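Helianthamide (Stichodactyla helianthus, PDB 4X0N) probably inhibits pancreatic alpha-amylase as a small, disulfide-rich sea-anemone peptide of the beta-defensin type. Local coordinates at residues Asp23-Ala28 with Cys38-Pro43. Residues are numbered along the deposited sequence; the frame is centred on the assembly and turned at random.
Sequences DEKAMA and CCYKTP
Lys25 and Tyr40 face each other as a hydrogen-bonded antiparallel pair: Lys25 N gives to Tyr40 O at 2.9 Å and Tyr40 N returns a bond to Lys25 O. Met27 and Cys38 repeat the exchange, while Ala26 and Cys39 form the non-hydrogen-bonded pair between them, where Cys39 CA and Ala26 CA make CA-H...O contacts with Lys25 O and Cys38 O.

On the face carrying Lys25, Tyr40 and Met27, the tyrosine ring is the platform. Its CG sits between the backbone N and the carbonyl carbon (chi1 62°), and Lys25 CB covers one ring face in a CH-pi contact 4.0 Å from the centroid, offset toward the rim. The lysine chain crosses the ring at about a right angle, and the bend at chi3 (-74°) swings CE to 3.6 Å from Thr42 CG2; its aliphatic part suits these apolar contacts. Flexible Met27 curls its CE to 3.5 Å from Tyr40 OH, and Ile8 packs against both residues.

The charged contacts lie at the loop end. Lys41 and Glu24 form a salt bridge, its hydrogen bond weak at 3.4 Å from Lys41 NZ to Glu24 OE2; this oxygen also pairs with Lys17, while OE1 accepts from Ala21 N and touches Cys39 CB.

Disulfides tie Cys38 to Cys6 of outer strand 6-9 and Cys39 to Cys20 in the loop before strand 25-27, an adjacent-cysteine arrangement characteristic of the C-terminal hairpin in the beta-defensin fold.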
loop_
_atom_site.group_PDB
_atom_site.type_symbol
_atom_site.label_atom_id
_atom_site.label_comp_id
_atom_site.label_asym_id
_atom_site.label_seq_id
_atom_site.Cartn_x
_atom_site.Cartn_y
_atom_site.Cartn_z
ATOM N N ASP B 23 22.234 8.579 -22.763
ATOM C CA ASP B 23 20.783 8.670 -22.911
ATOM C C ASP B 23 20.053 8.470 -21.583
ATOM O O ASP B 23 18.853 8.192 -21.560
ATOM C CB ASP B 23 20.288 7.651 -23.940
ATOM C CG ASP B 23 20.517 6.217 -23.498
ATOM O OD1 ASP B 23 21.476 5.976 -22.733
ATOM O OD2 ASP B 23 19.739 5.333 -23.914
ATOM N N GLU B 24 20.782 8.616 -20.483
ATOM C CA GLU B 24 20.201 8.450 -19.158
ATOM C C GLU B 24 20.203 9.760 -18.382
ATOM O O GLU B 24 20.971 10.676 -18.681
ATOM C CB GLU B 24 20.958 7.382 -18.366
ATOM C CG GLU B 24 20.685 5.955 -18.812
ATOM C CD GLU B 24 21.516 4.939 -18.049
ATOM O OE1 GLU B 24 22.515 5.346 -17.416
ATOM O OE2 GLU B 24 21.172 3.737 -18.080
ATOM N N LYS B 25 19.336 9.842 -17.380
ATOM C CA LYS B 25 19.264 11.016 -16.524
ATOM C C LYS B 25 19.744 10.646 -15.128
ATOM O O LYS B 25 19.557 9.517 -14.681
ATOM C CB LYS B 25 17.841 11.577 -16.495
ATOM C CG LYS B 25 17.386 12.154 -17.828
ATOM C CD LYS B 25 15.955 12.663 -17.763
ATOM C CE LYS B 25 14.952 11.518 -17.737
ATOM N NZ LYS B 25 14.962 10.722 -18.999
ATOM N N ALA B 26 20.374 11.592 -14.441
ATOM C CA ALA B 26 20.954 11.291 -13.141
ATOM C C ALA B 26 20.164 11.872 -11.974
ATOM O O ALA B 26 19.616 12.972 -12.056
ATOM C CB ALA B 26 22.395 11.766 -13.095
ATOM N N MET B 27 20.120 11.113 -10.886
ATOM C CA MET B 27 19.583 11.590 -9.623
ATOM C C MET B 27 20.594 11.366 -8.501
ATOM O O MET B 27 20.873 10.225 -8.123
ATOM C CB MET B 27 18.254 10.902 -9.313
ATOM C CG MET B 27 17.501 11.504 -8.146
ATOM S SD MET B 27 16.686 13.050 -8.581
ATOM C CE MET B 27 15.553 12.470 -9.844
ATOM N N ALA B 28 21.149 12.451 -7.975
ATOM C CA ALA B 28 22.102 12.357 -6.877
ATOM C C ALA B 28 21.385 12.255 -5.536
ATOM O O ALA B 28 20.193 12.542 -5.433
ATOM C CB ALA B 28 23.020 13.568 -6.880
ATOM N N CYS B 38 21.749 7.712 -9.291
ATOM C CA CYS B 38 20.697 6.862 -9.832
ATOM C C CYS B 38 20.488 7.208 -11.300
ATOM O O CYS B 38 20.148 8.338 -11.641
ATOM C CB CYS B 38 19.396 7.046 -9.049
ATOM S SG CYS B 38 17.998 6.092 -9.693
ATOM N N CYS B 39 20.686 6.222 -12.168
ATOM C CA CYS B 39 20.661 6.449 -13.606
ATOM C C CYS B 39 19.410 5.834 -14.213
ATOM O O CYS B 39 19.265 4.612 -14.265
ATOM C CB CYS B 39 21.915 5.858 -14.259
ATOM S SG CYS B 39 23.481 6.548 -13.657
ATOM N N TYR B 40 18.504 6.688 -14.672
ATOM C CA TYR B 40 17.194 6.229 -15.100
ATOM C C TYR B 40 16.805 6.801 -16.453
ATOM O O TYR B 40 17.467 7.695 -16.980
ATOM C CB TYR B 40 16.142 6.635 -14.064
ATOM C CG TYR B 40 15.999 8.135 -13.879
ATOM C CD1 TYR B 40 14.928 8.824 -14.434
ATOM C CD2 TYR B 40 16.931 8.862 -13.148
ATOM C CE1 TYR B 40 14.789 10.191 -14.266
ATOM C CE2 TYR B 40 16.802 10.231 -12.976
ATOM C CZ TYR B 40 15.728 10.889 -13.537
ATOM O OH TYR B 40 15.592 12.249 -13.371
ATOM N N LYS B 41 15.724 6.265 -17.007
ATOM C CA LYS B 41 15.041 6.876 -18.133
ATOM C C LYS B 41 13.570 6.979 -17.762
ATOM O O LYS B 41 13.021 6.070 -17.138
ATOM C CB LYS B 41 15.193 6.019 -19.390
ATOM C CG LYS B 41 16.614 5.578 -19.687
ATOM C CD LYS B 41 16.661 4.698 -20.926
ATOM C CE LYS B 41 18.052 4.113 -21.147
ATOM N NZ LYS B 41 18.456 3.179 -20.056
ATOM N N THR B 42 12.928 8.077 -18.135
ATOM C CA THR B 42 11.490 8.176 -17.945
ATOM C C THR B 42 10.801 7.621 -19.181
ATOM O O THR B 42 11.264 7.837 -20.302
ATOM C CB THR B 42 11.039 9.630 -17.707
ATOM O OG1 THR B 42 11.301 10.415 -18.877
ATOM C CG2 THR B 42 11.777 10.229 -16.521
ATOM N N PRO B 43 9.689 6.900 -18.983
ATOM C CA PRO B 43 8.975 6.297 -20.114
ATOM C C PRO B 43 8.078 7.304 -20.837
ATOM O O PRO B 43 7.135 6.912 -21.524
ATOM C CB PRO B 43 8.148 5.189 -19.457
ATOM C CG PRO B 43 7.954 5.647 -18.057
ATOM C CD PRO B 43 9.175 6.430 -17.685
#